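Local coordinates for protein possible prolidase (Bifidobacterium longum NCC2705, PDB 2P9B) that is a possible prolidase of the amidohydrolase family and may hydrolyse carbon-nitrogen bonds, as family members do, at residues T20-D25 with N407-D412; A76-F81 with T122-S127; Q193-G198 with Y239-G244; G209-Q214 with L299-L304. All blocks are in the same frame, centred on the assembly; numbering follows the deposited sequence.

Contact 1 of 4, residues T20-D25 with N407-D412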
loop_
_atom_site.group_PDB
_atom_site.type_symbol
_atom_site.label_atom_id
_atom_site.label_comp_id
_atom_site.label_asym_id
_atom_site.label_seq_id
_atom_site.Cartn_x
_atom_site.Cartn_y
_atom_site.Cartn_z
ATOM N N THR A 20 23.958 4.578 6.263
ATOM C CA THR A 20 23.985 4.747 4.822
ATOM C C THR A 20 22.520 4.944 4.463
ATOM O O THR A 20 21.692 4.069 4.725
ATOM C CB THR A 20 24.499 3.492 4.095
ATOM O OG1 THR A 20 25.872 3.271 4.434
ATOM C CG2 THR A 20 24.369 3.669 2.590
ATOM N N ILE A 21 22.197 6.091 3.884
ATOM C CA ILE A 21 20.820 6.374 3.514
ATOM C C ILE A 21 20.473 5.959 2.093
ATOM O O ILE A 21 21.149 6.343 1.140
ATOM C CB ILE A 21 20.491 7.883 3.635
ATOM C CG1 ILE A 21 20.645 8.343 5.087
ATOM C CG2 ILE A 21 19.068 8.145 3.131
ATOM C CD1 ILE A 21 20.244 9.792 5.321
ATOM N N VAL A 22 19.434 5.142 1.964
ATOM C CA VAL A 22 18.930 4.753 0.655
ATOM C C VAL A 22 17.730 5.690 0.573
ATOM O O VAL A 22 16.721 5.490 1.252
ATOM C CB VAL A 22 18.499 3.273 0.625
ATOM C CG1 VAL A 22 17.732 2.977 -0.649
ATOM C CG2 VAL A 22 19.742 2.381 0.683
ATOM N N THR A 23 17.862 6.737 -0.233
ATOM C CA THR A 23 16.825 7.757 -0.350
ATOM C C THR A 23 15.482 7.314 -0.898
ATOM O O THR A 23 14.452 7.886 -0.544
ATOM C CB THR A 23 17.306 8.930 -1.213
ATOM O OG1 THR A 23 17.482 8.481 -2.561
ATOM C CG2 THR A 23 18.627 9.470 -0.684
ATOM N N GLY A 24 15.484 6.313 -1.765
ATOM C CA GLY A 24 14.230 5.863 -2.341
ATOM C C GLY A 24 13.790 6.786 -3.466
ATOM O O GLY A 24 12.627 6.779 -3.870
ATOM N N ASP A 25 14.715 7.601 -3.967
ATOM C CA ASP A 25 14.387 8.497 -5.067
ATOM C C ASP A 25 14.438 7.683 -6.357
ATOM O O ASP A 25 14.890 6.538 -6.354
ATOM C CB ASP A 25 15.368 9.682 -5.123
ATOM C CG ASP A 25 16.792 9.266 -5.467
ATOM O OD1 ASP A 25 17.087 8.057 -5.524
ATOM O OD2 ASP A 25 17.630 10.167 -5.675
ATOM N N ASN A 407 19.714 -4.109 7.821
ATOM C CA ASN A 407 21.040 -4.660 8.074
ATOM C C ASN A 407 21.871 -4.785 6.801
ATOM O O ASN A 407 23.071 -5.064 6.858
ATOM C CB ASN A 407 20.909 -6.023 8.758
ATOM C CG ASN A 407 20.451 -5.909 10.199
ATOM O OD1 ASN A 407 19.622 -6.689 10.665
ATOM N ND2 ASN A 407 21.000 -4.940 10.918
ATOM N N ALA A 408 21.239 -4.573 5.652
ATOM C CA ALA A 408 21.938 -4.657 4.375
ATOM C C ALA A 408 21.284 -3.707 3.376
ATOM O O ALA A 408 20.200 -3.183 3.632
ATOM C CB ALA A 408 21.908 -6.092 3.847
ATOM N N ASN A 409 21.941 -3.495 2.241
ATOM C CA ASN A 409 21.427 -2.590 1.216
ATOM C C ASN A 409 20.409 -3.273 0.307
ATOM O O ASN A 409 20.747 -4.190 -0.441
ATOM C CB ASN A 409 22.582 -2.055 0.367
ATOM C CG ASN A 409 22.161 -0.920 -0.536
ATOM O OD1 ASN A 409 20.986 -0.777 -0.866
ATOM N ND2 ASN A 409 23.125 -0.108 -0.953
ATOM N N PRO A 410 19.144 -2.818 0.344
ATOM C CA PRO A 410 18.091 -3.407 -0.490
ATOM C C PRO A 410 18.288 -3.192 -1.989
ATOM O O PRO A 410 17.663 -3.868 -2.798
ATOM C CB PRO A 410 16.824 -2.743 0.038
ATOM C CG PRO A 410 17.309 -1.377 0.418
ATOM C CD PRO A 410 18.613 -1.695 1.139
ATOM N N LEU A 411 19.151 -2.250 -2.358
ATOM C CA LEU A 411 19.414 -1.997 -3.770
ATOM C C LEU A 411 20.220 -3.159 -4.347
ATOM O O LEU A 411 20.160 -3.437 -5.547
ATOM C CB LEU A 411 20.179 -0.684 -3.947
ATOM C CG LEU A 411 19.337 0.586 -3.797
ATOM C CD1 LEU A 411 20.224 1.813 -3.699
ATOM C CD2 LEU A 411 18.392 0.684 -4.985
ATOM N N ASP A 412 20.965 -3.841 -3.482
ATOM C CA ASP A 412 21.777 -4.979 -3.904
ATOM C C ASP A 412 21.000 -6.285 -3.791
ATOM O O ASP A 412 21.280 -7.249 -4.508
ATOM C CB ASP A 412 23.057 -5.066 -3.069
ATOM C CG ASP A 412 23.941 -3.849 -3.234
ATOM O OD1 ASP A 412 24.029 -3.332 -4.365
ATOM O OD2 ASP A 412 24.556 -3.420 -2.235
#
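An Asx turn in the loop after strand 403-406 brings Asn409, Pro410 and Leu411 against Val22, the last residue of strand 19-22. The CB of Val22 points toward 407-412, and its two methyls divide the work. CG1, placed anti to the backbone N (chi1 169°), lies 4.1 Å from Leu411 CD1, the two side chains running alongside in opposite senses. CG2, on the branch anti to the carbonyl carbon, approaches the amide oxygen OD1 of Asn409 at 3.7 Å and Pro410 CD at 4.3 Å. No hydrogen bond joins the segments; the contact is mostly apolar packing. Around it, Val22 also touches Ile68 and Met70 of strand 68-78, which pairs in parallel with strand 19-22, while Pro410 and Leu411 rest on Leu375 of helix 371-385. The contact thus fits the loop between that strand pair and the helix. Within each segment a side-chain-to-backbone bond forms a turn. In 20-25 it is an ST turn, Asp25 N donating to Thr23 OG1 over 3.2 Å, and Thr29 bonds both of these side chains. In 407-412 a backbone bond from Asp412 N to Asn409 O (3.1 Å) closes a turn that starts at the same asparagine as the Asx turn. Leu411 N reaches Asn409 OD1 at 2.8 Å with a fairly straight N-H...O angle of 158°, but from above the carbonyl plane, 39° out of it.

Contact 2 of 4, residues A76-F81 with T122-S127; sequences AHTHLF and TTLLES
The carbonyl oxygen of Leu124, whose side chain meets Thr78 and Leu80, takes its main bond from the Ser127 hydroxyl: OG donates to Leu124 O over 2.6 Å, tilted 20° from the carbonyl plane. Ser127 N makes the regular helical bond to Thr123 O (3.0 Å) and only a weak one to Leu124 O. Helix 113-126, which ends here, forms the connection of a beta-alpha-beta crossover between the parallel neighbours 68-78 and 129-134, as expected in the barrel of an amidohydrolase. Across the contact the chemistry is wholly apolar. Leu124 holds CG beside the backbone N (chi1 -83°), which puts CD1 3.8 Å from Leu80 CD2, just past the strand, and 4.2 Å from Thr78 CG2, at its last residue. Seen from Leu124 CD1, those two methyls lie about 97° apart, so it is approached from two distinct directions. The hydroxyl of Thr78 is committed to a different partner, the backbone oxygen of Arg133, leaving its methyl for the leucine. Ile132 of strand 129-134 also touches both Thr78 and Leu124, and Val117 and Ala121 of the helix pack on Leu80. From Thr78 to His79 just beyond the strand, the CB direction switches from toward the helix to away. The sequence His-Thr-His is consistent with the HxH metal motif of this family, with Asp345 as a possible third ligand, though no metal marks the site. His79 NE2 sits at the edge of the His77 ring, in its plane, 3.9 Å from His77 NE2.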
loop_
_atom_site.group_PDB
_atom_site.type_symbol
_atom_site.label_atom_id
_atom_site.label_comp_id
_atom_site.label_asym_id
_atom_site.label_seq_id
_atom_site.Cartn_x
_atom_site.Cartn_y
_atom_site.Cartn_z
ATOM N N ALA A 76 -0.214 0.316 -0.150
ATOM C CA ALA A 76 -1.457 0.967 -0.564
ATOM C C ALA A 76 -2.692 0.085 -0.656
ATOM O O ALA A 76 -3.762 0.556 -1.046
ATOM C CB ALA A 76 -1.241 1.680 -1.898
ATOM N N HIS A 77 -2.565 -1.187 -0.302
ATOM C CA HIS A 77 -3.720 -2.070 -0.387
ATOM C C HIS A 77 -3.654 -3.158 0.679
ATOM O O HIS A 77 -3.006 -4.182 0.492
ATOM C CB HIS A 77 -3.790 -2.687 -1.788
ATOM C CG HIS A 77 -5.072 -3.406 -2.068
ATOM N ND1 HIS A 77 -5.541 -3.621 -3.346
ATOM C CD2 HIS A 77 -5.984 -3.959 -1.235
ATOM C CE1 HIS A 77 -6.687 -4.274 -3.288
ATOM N NE2 HIS A 77 -6.979 -4.492 -2.019
ATOM N N THR A 78 -4.332 -2.916 1.797
ATOM C CA THR A 78 -4.341 -3.858 2.911
ATOM C C THR A 78 -5.741 -4.106 3.476
ATOM O O THR A 78 -6.699 -3.423 3.120
ATOM C CB THR A 78 -3.455 -3.341 4.073
ATOM O OG1 THR A 78 -3.995 -2.108 4.582
ATOM C CG2 THR A 78 -2.025 -3.083 3.583
ATOM N N HIS A 79 -5.829 -5.111 4.342
ATOM C CA HIS A 79 -7.049 -5.478 5.063
ATOM C C HIS A 79 -6.517 -5.839 6.442
ATOM O O HIS A 79 -5.478 -6.484 6.543
ATOM C CB HIS A 79 -7.726 -6.708 4.448
ATOM C CG HIS A 79 -8.259 -6.482 3.068
ATOM N ND1 HIS A 79 -9.405 -5.756 2.822
ATOM C CD2 HIS A 79 -7.786 -6.863 1.859
ATOM C CE1 HIS A 79 -9.615 -5.700 1.519
ATOM N NE2 HIS A 79 -8.648 -6.363 0.912
ATOM N N LEU A 80 -7.211 -5.439 7.502
ATOM C CA LEU A 80 -6.732 -5.750 8.839
ATOM C C LEU A 80 -7.489 -6.901 9.497
ATOM O O LEU A 80 -7.505 -7.038 10.720
ATOM C CB LEU A 80 -6.765 -4.489 9.712
ATOM C CG LEU A 80 -5.880 -3.338 9.192
ATOM C CD1 LEU A 80 -5.954 -2.162 10.157
ATOM C CD2 LEU A 80 -4.435 -3.800 9.031
ATOM N N PHE A 81 -8.095 -7.740 8.663
ATOM C CA PHE A 81 -8.835 -8.912 9.114
ATOM C C PHE A 81 -8.624 -9.978 8.040
ATOM O O PHE A 81 -8.380 -9.647 6.877
ATOM C CB PHE A 81 -10.323 -8.579 9.257
ATOM C CG PHE A 81 -11.036 -8.403 7.944
ATOM C CD1 PHE A 81 -11.760 -9.453 7.388
ATOM C CD2 PHE A 81 -10.969 -7.194 7.254
ATOM C CE1 PHE A 81 -12.410 -9.305 6.163
ATOM C CE2 PHE A 81 -11.613 -7.034 6.029
ATOM C CZ PHE A 81 -12.337 -8.091 5.482
ATOM N N THR A 122 -0.177 -3.784 13.654
ATOM C CA THR A 122 1.110 -3.845 14.328
ATOM C C THR A 122 2.089 -4.730 13.560
ATOM O O THR A 122 3.281 -4.431 13.487
ATOM C CB THR A 122 0.963 -4.360 15.774
ATOM O OG1 THR A 122 0.156 -3.440 16.519
ATOM C CG2 THR A 122 2.328 -4.478 16.444
ATOM N N THR A 123 1.585 -5.816 12.983
ATOM C CA THR A 123 2.429 -6.716 12.199
ATOM C C THR A 123 2.990 -5.951 10.997
ATOM O O THR A 123 4.178 -6.036 10.699
ATOM C CB THR A 123 1.626 -7.932 11.707
ATOM O OG1 THR A 123 1.253 -8.732 12.834
ATOM C CG2 THR A 123 2.451 -8.775 10.745
ATOM N N LEU A 124 2.129 -5.207 10.312
ATOM C CA LEU A 124 2.558 -4.412 9.165
ATOM C C LEU A 124 3.648 -3.444 9.609
ATOM O O LEU A 124 4.701 -3.353 8.975
ATOM C CB LEU A 124 1.375 -3.637 8.570
ATOM C CG LEU A 124 0.502 -4.425 7.597
ATOM C CD1 LEU A 124 -0.920 -3.874 7.586
ATOM C CD2 LEU A 124 1.129 -4.368 6.210
ATOM N N LEU A 125 3.409 -2.732 10.707
ATOM C CA LEU A 125 4.407 -1.788 11.203
ATOM C C LEU A 125 5.727 -2.484 11.534
ATOM O O LEU A 125 6.791 -2.021 11.129
ATOM C CB LEU A 125 3.885 -1.045 12.439
ATOM C CG LEU A 125 4.849 -0.016 13.045
ATOM C CD1 LEU A 125 5.190 1.041 11.999
ATOM C CD2 LEU A 125 4.216 0.639 14.269
ATOM N N GLU A 126 5.661 -3.606 12.252
ATOM C CA GLU A 126 6.874 -4.337 12.620
ATOM C C GLU A 126 7.650 -4.820 11.399
ATOM O O GLU A 126 8.861 -5.039 11.480
ATOM C CB GLU A 126 6.532 -5.534 13.519
ATOM C CG GLU A 126 5.926 -5.128 14.859
ATOM C CD GLU A 126 5.449 -6.311 15.681
ATOM O OE1 GLU A 126 5.063 -7.336 15.088
ATOM O OE2 GLU A 126 5.445 -6.201 16.923
ATOM N N SER A 127 6.956 -4.987 10.273
ATOM C CA SER A 127 7.602 -5.439 9.049
ATOM C C SER A 127 8.250 -4.253 8.334
ATOM O O SER A 127 8.895 -4.424 7.299
ATOM C CB SER A 127 6.589 -6.127 8.119
ATOM O OG SER A 127 5.755 -5.193 7.448
#

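Contact 3 of 4, residues Q193-G198 with Y239-G244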
loop_
_atom_site.group_PDB
_atom_site.type_symbol
_atom_site.label_atom_id
_atom_site.label_comp_id
_atom_site.label_asym_id
_atom_site.label_seq_id
_atom_site.Cartn_x
_atom_site.Cartn_y
_atom_site.Cartn_z
ATOM N N GLN A 193 -22.500 7.692 3.667
ATOM C CA GLN A 193 -22.543 6.967 4.932
ATOM C C GLN A 193 -21.119 6.705 5.409
ATOM O O GLN A 193 -20.816 6.856 6.592
ATOM C CB GLN A 193 -23.295 5.642 4.765
ATOM C CG GLN A 193 -24.726 5.823 4.271
ATOM C CD GLN A 193 -25.507 4.518 4.180
ATOM O OE1 GLN A 193 -25.064 3.555 3.554
ATOM N NE2 GLN A 193 -26.681 4.489 4.802
ATOM N N ASN A 194 -20.247 6.311 4.487
ATOM C CA ASN A 194 -18.860 6.049 4.838
ATOM C C ASN A 194 -18.155 7.327 5.260
ATOM O O ASN A 194 -17.442 7.343 6.255
ATOM C CB ASN A 194 -18.112 5.417 3.664
ATOM C CG ASN A 194 -18.057 3.906 3.756
ATOM O OD1 ASN A 194 -18.592 3.312 4.689
ATOM N ND2 ASN A 194 -17.401 3.277 2.786
ATOM N N LEU A 195 -18.360 8.396 4.501
ATOM C CA LEU A 195 -17.736 9.676 4.817
ATOM C C LEU A 195 -18.198 10.173 6.187
ATOM O O LEU A 195 -17.389 10.620 7.004
ATOM C CB LEU A 195 -18.076 10.703 3.731
ATOM C CG LEU A 195 -17.500 10.403 2.342
ATOM C CD1 LEU A 195 -18.101 11.344 1.309
ATOM C CD2 LEU A 195 -15.984 10.548 2.383
ATOM N N LYS A 196 -19.502 10.094 6.436
ATOM C CA LYS A 196 -20.057 10.529 7.712
ATOM C C LYS A 196 -19.430 9.731 8.858
ATOM O O LYS A 196 -19.221 10.257 9.954
ATOM C CB LYS A 196 -21.583 10.351 7.706
ATOM C CG LYS A 196 -22.277 10.718 9.024
ATOM C CD LYS A 196 -21.980 12.156 9.449
ATOM C CE LYS A 196 -22.567 12.446 10.829
ATOM N NZ LYS A 196 -21.993 13.668 11.450
ATOM N N ALA A 197 -19.117 8.465 8.588
ATOM C CA ALA A 197 -18.517 7.586 9.585
ATOM C C ALA A 197 -17.044 7.890 9.842
ATOM O O ALA A 197 -16.448 7.340 10.771
ATOM C CB ALA A 197 -18.682 6.136 9.165
ATOM N N GLY A 198 -16.454 8.742 9.006
ATOM C CA GLY A 198 -15.066 9.129 9.202
ATOM C C GLY A 198 -13.973 8.499 8.354
ATOM O O GLY A 198 -12.791 8.678 8.652
ATOM N N TYR A 239 -14.842 15.821 -0.460
ATOM C CA TYR A 239 -14.221 15.790 0.854
ATOM C C TYR A 239 -12.734 15.480 0.784
ATOM O O TYR A 239 -12.101 15.203 1.802
ATOM C CB TYR A 239 -14.945 14.770 1.735
ATOM C CG TYR A 239 -16.342 15.220 2.085
ATOM C CD1 TYR A 239 -16.568 16.047 3.183
ATOM C CD2 TYR A 239 -17.432 14.867 1.288
ATOM C CE1 TYR A 239 -17.842 16.515 3.481
ATOM C CE2 TYR A 239 -18.717 15.333 1.575
ATOM C CZ TYR A 239 -18.910 16.160 2.675
ATOM O OH TYR A 239 -20.158 16.648 2.972
ATOM N N GLY A 240 -12.183 15.543 -0.426
ATOM C CA GLY A 240 -10.765 15.292 -0.611
ATOM C C GLY A 240 -10.331 13.870 -0.312
ATOM O O GLY A 240 -9.174 13.624 0.026
ATOM N N VAL A 241 -11.255 12.926 -0.448
ATOM C CA VAL A 241 -10.951 11.528 -0.185
ATOM C C VAL A 241 -10.644 10.770 -1.477
ATOM O O VAL A 241 -11.387 10.866 -2.451
ATOM C CB VAL A 241 -12.130 10.861 0.555
ATOM C CG1 VAL A 241 -11.895 9.366 0.685
ATOM C CG2 VAL A 241 -12.275 11.484 1.937
ATOM N N ILE A 242 -9.539 10.023 -1.489
ATOM C CA ILE A 242 -9.172 9.267 -2.684
ATOM C C ILE A 242 -9.949 7.961 -2.802
ATOM O O ILE A 242 -10.207 7.273 -1.812
ATOM C CB ILE A 242 -7.659 8.944 -2.732
ATOM C CG1 ILE A 242 -7.245 8.170 -1.489
ATOM C CG2 ILE A 242 -6.855 10.231 -2.867
ATOM C CD1 ILE A 242 -5.846 7.581 -1.585
ATOM N N VAL A 243 -10.309 7.627 -4.035
ATOM C CA VAL A 243 -11.083 6.433 -4.333
ATOM C C VAL A 243 -10.276 5.394 -5.101
ATOM O O VAL A 243 -9.568 5.721 -6.048
ATOM C CB VAL A 243 -12.325 6.807 -5.168
ATOM C CG1 VAL A 243 -13.130 5.564 -5.513
ATOM C CG2 VAL A 243 -13.174 7.810 -4.400
ATOM N N GLY A 244 -10.394 4.144 -4.670
ATOM C CA GLY A 244 -9.712 3.051 -5.328
ATOM C C GLY A 244 -10.764 2.099 -5.849
ATOM O O GLY A 244 -11.825 1.935 -5.240
#
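Leu195 and Tyr239 both carry CG beside the backbone N and anti to the carbonyl carbon (chi1 -66° and -69°), which directs the leucine from the last turn of helix 184-196 and the phenol ring from just beyond helix 226-238 into the same space. A nearly extended chi2 of 170° then spreads the two methyls of Leu195 between two partners. CD1 meets the ring obliquely, 3.6 Å from Tyr239 CD2 and 4.0 Å from Tyr239 CE2, so the CD2-CE2 bond of the ring is what it touches. CD2 goes to Val241 CG2 at 3.9 Å. Both segments are helix exits of the barrel, each leading to a strand: 184-196 to 202-205 and 226-238 to 243-247, two parallel neighbours. Each helix closes in a Schellman motif with a glycine of positive phi. Gly198 ends the first, its N bonded to Leu195 O at 2.9 Å; Gly240 ends the second and stands between the two residues that Leu195 touches. Glu235 of helix 226-238 also touches Leu195, and Val241 rests on Ile202 of strand 202-205. With no hydrogen bond between the segments, the join depends on shape: Val241 supplies a buried aliphatic base, and Tyr239 is an exposed aromatic neighbour that probably covers part of the leucine, so dispersion and burial of apolar surface probably account for most of it.

Contact 4 of 4, residues G209-Q214 with L299-L304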
loop_
_atom_site.group_PDB
_atom_site.type_symbol
_atom_site.label_atom_id
_atom_site.label_comp_id
_atom_site.label_asym_id
_atom_site.label_seq_id
_atom_site.Cartn_x
_atom_site.Cartn_y
_atom_site.Cartn_z
ATOM N N GLY A 209 -13.474 -10.792 -8.622
ATOM C CA GLY A 209 -12.080 -10.997 -8.257
ATOM C C GLY A 209 -11.203 -11.733 -9.259
ATOM O O GLY A 209 -11.620 -12.017 -10.382
ATOM N N VAL A 210 -9.979 -12.042 -8.836
ATOM C CA VAL A 210 -9.004 -12.742 -9.673
ATOM C C VAL A 210 -9.492 -14.096 -10.187
ATOM O O VAL A 210 -9.138 -14.510 -11.293
ATOM C CB VAL A 210 -7.676 -12.966 -8.907
ATOM C CG1 VAL A 210 -6.733 -13.836 -9.730
ATOM C CG2 VAL A 210 -7.017 -11.627 -8.605
ATOM N N THR A 211 -10.300 -14.788 -9.392
ATOM C CA THR A 211 -10.810 -16.097 -9.792
ATOM C C THR A 211 -12.097 -16.006 -10.603
ATOM O O THR A 211 -12.705 -17.026 -10.927
ATOM C CB THR A 211 -11.066 -16.990 -8.563
ATOM O OG1 THR A 211 -12.010 -16.353 -7.697
ATOM C CG2 THR A 211 -9.765 -17.234 -7.807
ATOM N N ASP A 212 -12.506 -14.786 -10.938
ATOM C CA ASP A 212 -13.718 -14.577 -11.718
ATOM C C ASP A 212 -13.397 -14.258 -13.173
ATOM O O ASP A 212 -12.274 -13.885 -13.510
ATOM C CB ASP A 212 -14.557 -13.438 -11.128
ATOM C CG ASP A 212 -15.137 -13.779 -9.766
ATOM O OD1 ASP A 212 -15.722 -14.875 -9.626
ATOM O OD2 ASP A 212 -15.017 -12.947 -8.843
ATOM N N ALA A 213 -14.395 -14.408 -14.032
ATOM C CA ALA A 213 -14.220 -14.132 -15.449
ATOM C C ALA A 213 -14.042 -12.638 -15.667
ATOM O O ALA A 213 -14.451 -11.826 -14.838
ATOM C CB ALA A 213 -15.426 -14.626 -16.228
ATOM N N GLN A 214 -13.410 -12.285 -16.779
ATOM C CA GLN A 214 -13.220 -10.890 -17.132
ATOM C C GLN A 214 -14.458 -10.561 -17.948
ATOM O O GLN A 214 -14.613 -11.017 -19.079
ATOM C CB GLN A 214 -11.949 -10.715 -17.957
ATOM C CG GLN A 214 -10.701 -11.072 -17.176
ATOM C CD GLN A 214 -9.432 -10.905 -17.980
ATOM O OE1 GLN A 214 -9.237 -11.567 -19.002
ATOM N NE2 GLN A 214 -8.556 -10.018 -17.523
ATOM N N LEU A 299 -0.535 -13.801 -8.201
ATOM C CA LEU A 299 0.430 -14.849 -8.511
ATOM C C LEU A 299 0.331 -16.153 -7.727
ATOM O O LEU A 299 0.542 -17.224 -8.292
ATOM C CB LEU A 299 1.851 -14.294 -8.420
ATOM C CG LEU A 299 2.234 -13.404 -9.605
ATOM C CD1 LEU A 299 3.573 -12.728 -9.344
ATOM C CD2 LEU A 299 2.297 -14.258 -10.871
ATOM N N PRO A 300 0.034 -16.090 -6.418
ATOM C CA PRO A 300 -0.067 -17.336 -5.652
ATOM C C PRO A 300 -1.068 -18.322 -6.249
ATOM O O PRO A 300 -0.830 -19.530 -6.271
ATOM C CB PRO A 300 -0.496 -16.853 -4.270
ATOM C CG PRO A 300 0.178 -15.518 -4.170
ATOM C CD PRO A 300 -0.082 -14.917 -5.531
ATOM N N LEU A 301 -2.187 -17.799 -6.739
ATOM C CA LEU A 301 -3.232 -18.633 -7.319
ATOM C C LEU A 301 -2.808 -19.352 -8.594
ATOM O O LEU A 301 -3.386 -20.378 -8.946
ATOM C CB LEU A 301 -4.473 -17.789 -7.605
ATOM C CG LEU A 301 -5.120 -17.143 -6.379
ATOM C CD1 LEU A 301 -6.240 -16.224 -6.825
ATOM C CD2 LEU A 301 -5.641 -18.222 -5.437
ATOM N N THR A 302 -1.808 -18.816 -9.289
ATOM C CA THR A 302 -1.345 -19.431 -10.530
ATOM C C THR A 302 -0.038 -20.207 -10.379
ATOM O O THR A 302 0.282 -21.052 -11.213
ATOM C CB THR A 302 -1.147 -18.375 -11.646
ATOM O OG1 THR A 302 -0.091 -17.476 -11.280
ATOM C CG2 THR A 302 -2.430 -17.587 -11.866
ATOM N N LEU A 303 0.713 -19.929 -9.316
ATOM C CA LEU A 303 1.987 -20.608 -9.095
ATOM C C LEU A 303 1.888 -21.804 -8.153
ATOM O O LEU A 303 2.704 -22.721 -8.222
ATOM C CB LEU A 303 3.025 -19.624 -8.551
ATOM C CG LEU A 303 3.385 -18.430 -9.437
ATOM C CD1 LEU A 303 4.308 -17.498 -8.672
ATOM C CD2 LEU A 303 4.051 -18.909 -10.722
ATOM N N LEU A 304 0.896 -21.789 -7.271
ATOM C CA LEU A 304 0.706 -22.883 -6.324
ATOM C C LEU A 304 -0.294 -23.890 -6.888
ATOM O O LEU A 304 -1.199 -23.521 -7.634
ATOM C CB LEU A 304 0.199 -22.335 -4.987
ATOM C CG LEU A 304 1.123 -21.368 -4.238
ATOM C CD1 LEU A 304 0.378 -20.751 -3.064
ATOM C CD2 LEU A 304 2.365 -22.106 -3.760
#
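Apolar contact comes first, because it is all that links the two segments: Leu301, on helix 295-303, reaches Val210 and Thr211 with a single methyl. Its CD1 lies 3.8 Å from Val210 CG1 and equally 3.8 Å from Thr211 CG2. The leucine meets Val210 at a slant and Thr211 at about a right angle. In Thr211, chi1 of 59° sets OG1 between the backbone N and the carbonyl carbon, which leaves the methyl CG2 for Leu301.

No hydrogen bond crosses between the segments. Val210 and Thr211 occupy the central positions of a type I beta turn closed by Asp212 N to Gly209 O at 3.0 Å. A second link runs the other way, from Gly209 N to Asp212 OD2 at 2.7 Å, using the anti lone pair of the carboxylate with a bent N-H...O angle of 142°. On the helix, Leu299 O takes Leu303 N at 2.9 Å and Thr302 N at 3.0 Å.

The turn follows barrel strand 202-205, with Val210 close to, but not in contact with, the possible metal site. Helix 313-335 also holds it: Ser319 packs on Val210 and Thr211, and Asn318 ND2 bonds Thr211 O. Between the two segments themselves, non-directional dispersion at one leucine methyl probably does the joining.

None of the four contacts has a hydrogen bond between its segments; they differ in burial and in local turns: Asx and ST turns in contact 1, Schellman motifs in contact 3, a beta turn in contact 4. Contact 2 alone is fully buried, its centre about 9 Å from the centre of the chain, and is aliphatic throughout. Contact 4 is a surface contact between a loop and a helix, and contacts 1 and 3 are partly buried, on opposite sides of the chain's centre with their own centres 35 Å apart. Contacts 1 and 2 reach one sheet through the neighbouring strands 19-22 and 68-78. An amide oxygen joins the packing only in contact 1, and an aromatic ring only in contact 3.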